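Local coordinates for protein chloride intracellular channel exc-4 (Caenorhabditis elegans, PDB 2YV9) that may insert into membranes to form chloride channels and regulates the lumen size of the growing excretory canal, at residues A[77-82]-A[92-97]. Coordinates in Å, arbitrary orientation, origin at the centre of the assembly. Numbering follows the deposited sequence.
Sequences AQPPIM and TDNREI. With CA (calcium ion), chain C.
In the thioredoxin-like N-terminal domain of this GST-fold protein, the cis-proline loop at 77-80, leading into strand 81-84, meets the start of helix 94-107 around a calcium ion. The loop runs extended, with a cis peptide before Pro80, just ahead of the sheet's third strand, a hallmark of the thioredoxin fold, as in GSTs; Ile81 pairs with Tyr23. In register, Ile81 CA lies 4.6 Å from Thr92 CA and Met82 CA 6.3 Å from Ile97 CA. Thr92 (-98/-18; chi1 p) lays CB 3.9 Å from Ala77 CB and CG2 4.1 Å from Ile81 CG2. Its O binds the calcium at 2.6 Å, alongside Pro80 O (2.7 Å), Gln78 O (2.9 Å) and a water (2.7 Å) that also donates to Pro79 O (3.2 Å). A second water accepts from Gln78 N (3.0 Å) and donates to Thr92 O (3.3 Å). Asp93 is the N-cap: its OD1 accepts from Arg95 N (2.8 Å), and its N donates to Glu96 OE1 (3.0 Å), completing a capping box. Asn94 (m) sets OD1 3.4 Å from Pro80 CG, while ND2 hydrogen-bonds Asp93 OD1 of the second subunit. Arg95 returns to Asp93 in a salt bridge (NH2-OD2 2.9 Å) and reaches Glu42 and Glu98 of that subunit through NH1. Ile97 (mt) directs its CA-to-CB bond toward 77-82, its CD1 4.1 Å from Pro80 CB, its CG1 4.0 Å from Met82 CB. Three carbonyl oxygens as the protein ligands are consistent with a calcium site set by backbone shape, joining cis-proline loop and helix start beside an apolar seam.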
loop_
_atom_site.group_PDB
_atom_site.type_symbol
_atom_site.label_atom_id
_atom_site.label_comp_id
_atom_site.label_asym_id
_atom_site.label_seq_id
_atom_site.Cartn_x
_atom_site.Cartn_y
_atom_site.Cartn_z
ATOM N N ALA A 77 1.771 7.493 6.425
ATOM C CA ALA A 77 1.061 6.624 5.502
ATOM C C ALA A 77 0.557 7.447 4.339
ATOM O O ALA A 77 0.226 8.624 4.515
ATOM C CB ALA A 77 -0.080 5.941 6.229
ATOM N N GLN A 78 0.442 6.820 3.153
ATOM C CA GLN A 78 -0.007 7.529 1.962
ATOM C C GLN A 78 -1.368 7.030 1.516
ATOM O O GLN A 78 -1.703 5.827 1.775
ATOM C CB GLN A 78 0.964 7.251 0.792
ATOM C CG GLN A 78 2.374 7.789 1.047
ATOM C CD GLN A 78 2.360 9.277 1.301
ATOM O OE1 GLN A 78 2.713 9.761 2.399
ATOM N NE2 GLN A 78 1.929 10.028 0.308
ATOM N N PRO A 79 -2.121 7.900 0.808
ATOM C CA PRO A 79 -3.339 7.408 0.223
ATOM C C PRO A 79 -3.009 6.320 -0.759
ATOM O O PRO A 79 -1.911 6.296 -1.305
ATOM C CB PRO A 79 -3.938 8.623 -0.485
ATOM C CG PRO A 79 -3.284 9.793 0.117
ATOM C CD PRO A 79 -1.935 9.326 0.502
ATOM N N PRO A 80 -3.957 5.388 -0.965
ATOM C CA PRO A 80 -5.264 5.318 -0.322
ATOM C C PRO A 80 -5.213 4.864 1.133
ATOM O O PRO A 80 -4.404 4.002 1.531
ATOM C CB PRO A 80 -5.983 4.238 -1.122
ATOM C CG PRO A 80 -4.869 3.362 -1.620
ATOM C CD PRO A 80 -3.719 4.234 -1.864
ATOM N N ILE A 81 -6.094 5.476 1.927
ATOM C CA ILE A 81 -6.286 5.133 3.323
ATOM C C ILE A 81 -7.821 5.072 3.522
ATOM O O ILE A 81 -8.543 5.948 3.058
ATOM C CB ILE A 81 -5.704 6.214 4.304
ATOM C CG1 ILE A 81 -4.191 6.151 4.263
ATOM C CG2 ILE A 81 -6.112 5.937 5.710
ATOM C CD1 ILE A 81 -3.558 7.405 4.844
ATOM N N MET A 82 -8.303 4.061 4.241
ATOM C CA MET A 82 -9.724 3.870 4.486
ATOM C C MET A 82 -9.988 3.849 5.976
ATOM O O MET A 82 -9.235 3.161 6.744
ATOM C CB MET A 82 -10.248 2.605 3.806
ATOM C CG MET A 82 -11.778 2.528 3.794
ATOM S SD MET A 82 -12.351 1.153 2.772
ATOM C CE MET A 82 -11.889 -0.292 3.675
ATOM N N THR A 92 -4.589 1.532 6.628
ATOM C CA THR A 92 -3.617 2.356 5.914
ATOM C C THR A 92 -2.860 1.561 4.850
ATOM O O THR A 92 -2.315 2.157 3.934
ATOM C CB THR A 92 -2.609 3.033 6.875
ATOM O OG1 THR A 92 -1.856 2.028 7.555
ATOM C CG2 THR A 92 -3.367 3.898 7.885
ATOM N N ASP A 93 -2.874 0.228 4.933
ATOM C CA ASP A 93 -2.093 -0.646 4.084
ATOM C C ASP A 93 -3.030 -1.241 3.059
ATOM O O ASP A 93 -4.170 -1.620 3.405
ATOM C CB ASP A 93 -1.440 -1.768 4.890
ATOM C CG ASP A 93 -0.516 -2.650 4.058
ATOM O OD1 ASP A 93 -1.022 -3.433 3.226
ATOM O OD2 ASP A 93 0.736 -2.582 4.229
ATOM N N ASN A 94 -2.588 -1.309 1.812
ATOM C CA ASN A 94 -3.488 -1.771 0.720
ATOM C C ASN A 94 -3.996 -3.185 0.958
ATOM O O ASN A 94 -5.132 -3.549 0.513
ATOM C CB ASN A 94 -2.823 -1.593 -0.667
ATOM C CG ASN A 94 -2.716 -0.119 -1.083
ATOM O OD1 ASN A 94 -3.092 0.776 -0.319
ATOM N ND2 ASN A 94 -2.285 0.127 -2.310
ATOM N N ARG A 95 -3.211 -4.014 1.646
ATOM C CA ARG A 95 -3.691 -5.377 1.988
ATOM C C ARG A 95 -4.941 -5.277 2.917
ATOM O O ARG A 95 -5.913 -6.026 2.762
ATOM C CB ARG A 95 -2.583 -6.200 2.697
ATOM C CG ARG A 95 -1.419 -6.518 1.778
ATOM C CD ARG A 95 -0.210 -7.054 2.550
ATOM N NE ARG A 95 0.418 -6.007 3.371
ATOM C CZ ARG A 95 1.277 -6.235 4.354
ATOM N NH1 ARG A 95 1.737 -7.454 4.609
ATOM N NH2 ARG A 95 1.791 -5.208 5.034
ATOM N N GLU A 96 -4.881 -4.386 3.896
ATOM C CA GLU A 96 -5.952 -4.151 4.862
ATOM C C GLU A 96 -7.216 -3.598 4.183
ATOM O O GLU A 96 -8.332 -4.072 4.433
ATOM C CB GLU A 96 -5.485 -3.149 5.919
ATOM C CG GLU A 96 -4.343 -3.636 6.798
ATOM C CD GLU A 96 -3.750 -2.506 7.675
ATOM O OE1 GLU A 96 -3.868 -1.303 7.349
ATOM O OE2 GLU A 96 -3.164 -2.843 8.712
ATOM N N ILE A 97 -7.043 -2.628 3.288
ATOM C CA ILE A 97 -8.193 -1.992 2.598
ATOM C C ILE A 97 -8.850 -3.053 1.743
ATOM O O ILE A 97 -10.070 -3.245 1.815
ATOM C CB ILE A 97 -7.759 -0.779 1.741
ATOM C CG1 ILE A 97 -7.130 0.311 2.632
ATOM C CG2 ILE A 97 -8.903 -0.203 0.916
ATOM C CD1 ILE A 97 -6.391 1.409 1.800
HETATM CA CA CA C . -1.957 2.971 1.492
HETATM O O HOH W 1 0.363 3.825 3.085
HETATM O O HOH W 2 -0.225 3.717 -0.415
#